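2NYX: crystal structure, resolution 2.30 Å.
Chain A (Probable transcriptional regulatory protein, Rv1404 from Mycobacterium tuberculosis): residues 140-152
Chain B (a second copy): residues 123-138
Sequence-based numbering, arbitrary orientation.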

# COMPACT_ATOMS: atom_id res chain seq x y z
N VAL A 140 13.92 7.15 -8.02
CA VAL A 140 12.98 8.11 -8.61
C VAL A 140 12.84 7.83 -10.12
O VAL A 140 11.72 7.72 -10.63
CB VAL A 140 13.44 9.56 -8.40
CG1 VAL A 140 12.47 10.56 -9.07
CG2 VAL A 140 13.61 9.86 -6.92
N ARG A 141 13.97 7.69 -10.80
CA ARG A 141 13.98 7.39 -12.22
C ARG A 141 13.20 6.11 -12.54
O ARG A 141 12.36 6.10 -13.43
CB ARG A 141 15.42 7.29 -12.74
CG ARG A 141 15.52 6.73 -14.13
CD ARG A 141 16.94 6.49 -14.56
NE ARG A 141 16.97 5.96 -15.92
CZ ARG A 141 17.20 4.69 -16.24
NH1 ARG A 141 17.46 3.79 -15.29
NH2 ARG A 141 17.19 4.31 -17.51
N ALA A 142 13.47 5.05 -11.79
CA ALA A 142 12.90 3.73 -12.04
C ALA A 142 11.37 3.71 -11.88
O ALA A 142 10.67 3.15 -12.71
CB ALA A 142 13.53 2.70 -11.11
N LEU A 143 10.88 4.33 -10.81
CA LEU A 143 9.45 4.35 -10.52
C LEU A 143 8.69 5.34 -11.40
O LEU A 143 7.51 5.17 -11.65
CB LEU A 143 9.22 4.67 -9.05
CG LEU A 143 9.66 3.66 -8.00
CD1 LEU A 143 9.28 4.19 -6.64
CD2 LEU A 143 9.03 2.29 -8.21
N THR A 144 9.39 6.38 -11.86
CA THR A 144 8.83 7.35 -12.80
C THR A 144 8.68 6.74 -14.18
O THR A 144 7.69 6.99 -14.87
CB THR A 144 9.74 8.60 -12.90
OG1 THR A 144 9.81 9.22 -11.61
CG2 THR A 144 9.20 9.60 -13.92
N ALA A 145 9.66 5.93 -14.57
CA ALA A 145 9.65 5.26 -15.86
C ALA A 145 8.51 4.26 -15.90
O ALA A 145 7.81 4.13 -16.91
CB ALA A 145 10.99 4.56 -16.10
N PHE A 146 8.32 3.55 -14.79
CA PHE A 146 7.25 2.58 -14.67
C PHE A 146 5.87 3.24 -14.76
O PHE A 146 4.98 2.74 -15.43
CB PHE A 146 7.42 1.78 -13.37
CG PHE A 146 6.28 0.85 -13.07
CD1 PHE A 146 5.27 1.22 -12.20
CD2 PHE A 146 6.22 -0.42 -13.66
CE1 PHE A 146 4.22 0.36 -11.92
CE2 PHE A 146 5.18 -1.29 -13.38
CZ PHE A 146 4.17 -0.90 -12.51
N THR A 147 5.73 4.38 -14.09
CA THR A 147 4.51 5.19 -14.13
C THR A 147 4.24 5.75 -15.52
O THR A 147 3.08 5.91 -15.92
CB THR A 147 4.62 6.35 -13.12
OG1 THR A 147 4.88 5.81 -11.83
CG2 THR A 147 3.34 7.17 -13.09
N GLU A 148 5.30 6.06 -16.25
CA GLU A 148 5.20 6.55 -17.61
C GLU A 148 4.73 5.45 -18.56
O GLU A 148 3.85 5.68 -19.39
CB GLU A 148 6.55 7.11 -18.06
CG GLU A 148 6.50 7.98 -19.31
CD GLU A 148 5.92 9.38 -19.06
OE1 GLU A 148 5.92 9.82 -17.88
OE2 GLU A 148 5.48 10.03 -20.04
N ALA A 149 5.32 4.26 -18.43
CA ALA A 149 5.08 3.13 -19.35
C ALA A 149 3.60 2.74 -19.46
O ALA A 149 2.96 2.97 -20.49
CB ALA A 149 5.93 1.93 -18.96
N GLY A 150 3.08 2.14 -18.40
CA GLY A 150 1.64 1.96 -18.26
C GLY A 150 1.29 2.99 -17.21
O GLY A 150 2.20 3.56 -16.63
N GLY A 151 0.00 3.23 -16.95
CA GLY A 151 -1.13 2.52 -17.56
C GLY A 151 -1.28 2.61 -19.08
O GLY A 151 -1.49 1.58 -19.73
N GLU A 152 -1.14 3.81 -19.66
CA GLU A 152 -0.72 5.04 -18.99
C GLU A 152 -1.81 6.12 -19.04
O GLU A 152 -2.04 6.85 -18.07
CB GLU A 152 0.58 5.57 -19.61
CG GLU A 152 0.59 5.51 -21.15
CD GLU A 152 1.81 6.17 -21.78
OE1 GLU A 152 2.59 5.45 -22.45
OE2 GLU A 152 1.98 7.40 -21.61
N GLU B 123 0.24 -7.83 -13.64
CA GLU B 123 0.03 -6.42 -13.97
C GLU B 123 1.34 -5.67 -14.13
O GLU B 123 1.44 -4.78 -14.97
CB GLU B 123 -0.85 -5.69 -12.95
CG GLU B 123 -2.26 -5.34 -13.46
CD GLU B 123 -2.27 -4.39 -14.68
OE1 GLU B 123 -2.77 -4.79 -15.75
OE2 GLU B 123 -1.78 -3.23 -14.57
N ILE B 124 2.34 -6.01 -13.32
CA ILE B 124 3.62 -5.32 -13.38
C ILE B 124 4.32 -5.59 -14.70
O ILE B 124 4.74 -4.65 -15.37
CB ILE B 124 4.51 -5.61 -12.14
CG1 ILE B 124 3.92 -4.91 -10.90
CG2 ILE B 124 5.97 -5.15 -12.38
CD1 ILE B 124 4.60 -5.25 -9.56
N ALA B 125 4.42 -6.87 -15.08
CA ALA B 125 5.09 -7.27 -16.32
C ALA B 125 4.41 -6.74 -17.58
O ALA B 125 5.09 -6.37 -18.54
CB ALA B 125 5.22 -8.79 -16.39
N ARG B 126 3.08 -6.68 -17.57
CA ARG B 126 2.33 -6.06 -18.66
C ARG B 126 2.78 -4.62 -18.88
O ARG B 126 2.94 -4.16 -20.02
CB ARG B 126 0.83 -6.10 -18.36
CG ARG B 126 -0.05 -5.66 -19.52
CD ARG B 126 -1.47 -5.35 -19.05
NE ARG B 126 -1.52 -4.20 -18.14
CZ ARG B 126 -1.57 -2.92 -18.54
NH1 ARG B 126 -1.57 -2.61 -19.83
NH2 ARG B 126 -1.61 -1.95 -17.63
N ILE B 127 2.99 -3.90 -17.78
CA ILE B 127 3.47 -2.53 -17.85
C ILE B 127 4.97 -2.45 -18.20
O ILE B 127 5.39 -1.55 -18.91
CB ILE B 127 3.10 -1.77 -16.55
CG1 ILE B 127 1.57 -1.62 -16.49
CG2 ILE B 127 3.78 -0.40 -16.51
CD1 ILE B 127 1.01 -1.13 -15.18
N VAL B 128 5.75 -3.43 -17.73
CA VAL B 128 7.17 -3.51 -18.07
C VAL B 128 7.42 -3.81 -19.55
O VAL B 128 8.43 -3.37 -20.12
CB VAL B 128 7.92 -4.52 -17.16
CG1 VAL B 128 9.37 -4.65 -17.57
CG2 VAL B 128 7.86 -4.07 -15.71
N GLU B 129 6.52 -4.56 -20.18
CA GLU B 129 6.61 -4.84 -21.62
C GLU B 129 6.51 -3.55 -22.44
O GLU B 129 7.00 -3.49 -23.57
CB GLU B 129 5.52 -5.81 -22.06
CG GLU B 129 5.73 -7.26 -21.63
CD GLU B 129 6.75 -8.02 -22.47
OE1 GLU B 129 6.80 -7.83 -23.71
OE2 GLU B 129 7.49 -8.84 -21.88
N GLN B 130 5.91 -2.53 -21.84
CA GLN B 130 5.69 -1.24 -22.49
C GLN B 130 6.84 -0.23 -22.35
O GLN B 130 6.83 0.80 -23.02
CB GLN B 130 4.37 -0.62 -22.01
CG GLN B 130 3.14 -1.41 -22.44
CD GLN B 130 1.83 -0.79 -21.97
OE1 GLN B 130 1.59 -0.65 -20.76
NE2 GLN B 130 0.98 -0.43 -22.93
N MSE B 131 7.83 -0.52 -21.51
CA MSE B 131 9.04 0.30 -21.46
C MSE B 131 9.92 -0.07 -22.65
O MSE B 131 10.21 -1.26 -22.85
CB MSE B 131 9.81 0.08 -20.16
CG MSE B 131 8.95 -0.14 -18.93
SE MSE B 131 9.98 -0.05 -17.26
CE MSE B 131 8.69 -0.73 -16.04
N ALA B 132 10.35 0.92 -23.43
CA ALA B 132 11.21 0.69 -24.59
C ALA B 132 12.45 -0.11 -24.21
O ALA B 132 13.02 0.12 -23.15
CB ALA B 132 11.61 2.01 -25.25
N PRO B 133 12.85 -1.08 -25.04
CA PRO B 133 14.06 -1.82 -24.71
C PRO B 133 15.28 -0.92 -24.46
O PRO B 133 16.11 -1.26 -23.62
CB PRO B 133 14.28 -2.71 -25.94
CG PRO B 133 12.92 -2.88 -26.53
CD PRO B 133 12.23 -1.56 -26.29
N ALA B 134 15.34 0.21 -25.16
CA ALA B 134 16.45 1.16 -25.03
C ALA B 134 16.63 1.72 -23.61
O ALA B 134 17.75 2.06 -23.23
CB ALA B 134 16.29 2.30 -26.02
N GLU B 135 15.54 1.82 -22.86
CA GLU B 135 15.57 2.40 -21.52
C GLU B 135 15.62 1.37 -20.39
O GLU B 135 15.55 1.73 -19.21
CB GLU B 135 14.40 3.38 -21.32
CG GLU B 135 13.02 2.75 -21.17
CD GLU B 135 11.91 3.80 -21.07
OE1 GLU B 135 11.13 3.75 -20.08
OE2 GLU B 135 11.82 4.68 -21.97
N ARG B 136 15.78 0.10 -20.75
CA ARG B 136 15.86 -0.98 -19.76
C ARG B 136 17.29 -1.17 -19.27
O ARG B 136 17.91 -2.21 -19.48
CB ARG B 136 15.30 -2.28 -20.34
CG ARG B 136 13.85 -2.16 -20.78
CD ARG B 136 13.37 -3.40 -21.46
NE ARG B 136 11.98 -3.27 -21.91
CZ ARG B 136 11.35 -4.18 -22.64
NH1 ARG B 136 11.98 -5.29 -23.00
NH2 ARG B 136 10.09 -3.99 -23.01
N HIS B 137 17.82 -0.12 -18.63
CA HIS B 137 19.16 -0.13 -18.06
C HIS B 137 19.13 0.57 -16.71
O HIS B 137 18.44 1.57 -16.55
CB HIS B 137 20.15 0.60 -18.97
CG HIS B 137 20.11 0.19 -20.41
ND1 HIS B 137 20.99 -0.73 -20.94
CD2 HIS B 137 19.33 0.60 -21.43
CE1 HIS B 137 20.74 -0.89 -22.23
NE2 HIS B 137 19.73 -0.09 -22.55
N GLY B 138 19.88 0.04 -15.75
CA GLY B 138 20.03 0.66 -14.44
C GLY B 138 18.81 0.61 -13.53
O GLY B 138 18.79 1.29 -12.50

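The centre of this contact is one aromatic ring set among aliphatic side chains. Phe A146 leaves its helix sideways to the partner, but with chi1 at t the ring swings nearer, and more of its surface is covered by the other stretch than that of any other residue here. Met B131, present as selenomethionine, brings its CE to 3.4 Å from CD2 of Phe A146, at the ring edge. Ile B127 CG2 lies 3.5 Å from CE2 of Phe A146, approaching obliquely, and Ile B124 CG2 sits 4.1 Å from the same CE2. None of these pairings needs a precise direction; they gain by excluding water.

One turn further along the helix, Ala A149 points toward chain B and shows what a small residue buys. Its CB rests 3.5 Å from Ile B127 O and 3.7 Å from Met B131 CG, so the backbones come close: the CA atoms of Ala A149 and Met B131 are 5.3 Å apart. The two helices cross almost at right angles, 85° between their directions, with axes 9.5 Å apart at closest approach. A crossing this steep keeps their contact local, and much of the rest falls to the segments that follow each helix. In chain B, a type I turn from Val B128 to Met B131 carries Gln B130 and Met B131 against the end of the chain A helix.

At that end, Gly A150 is the first residue to leave helical geometry, and its CA approaches that of Ile B127 to 4.9 Å. Its N lies 3.2 Å from Ile B127 CG2. A CB here would stand 2.6 Å from Ile B127 CG1, a clash, so the closeness depends on a bare backbone. Gln B130 borders this site, its OE1 3.6 Å from Gly A150 CA, yet that buried oxygen finds no polar partner anywhere in the model.

At the other edge, polar chemistry takes over. Arg A141 points toward chain B with chi1 to chi3 all t, an extended reach that carries its guanidinium to the backbone beyond the 3-10 segment. NH1 of Arg A141 donates to His B137 O at 2.7 Å with a 152° angle, and NH2 of Arg A141 adds a weak bond to the same His B137 O at 3.2 Å. The carbonyl lies near the guanidinium plane, where the N-H groups point.

The rule is economical: small residues set the approach, one ring fills the centre, and a long arginine secures the margin.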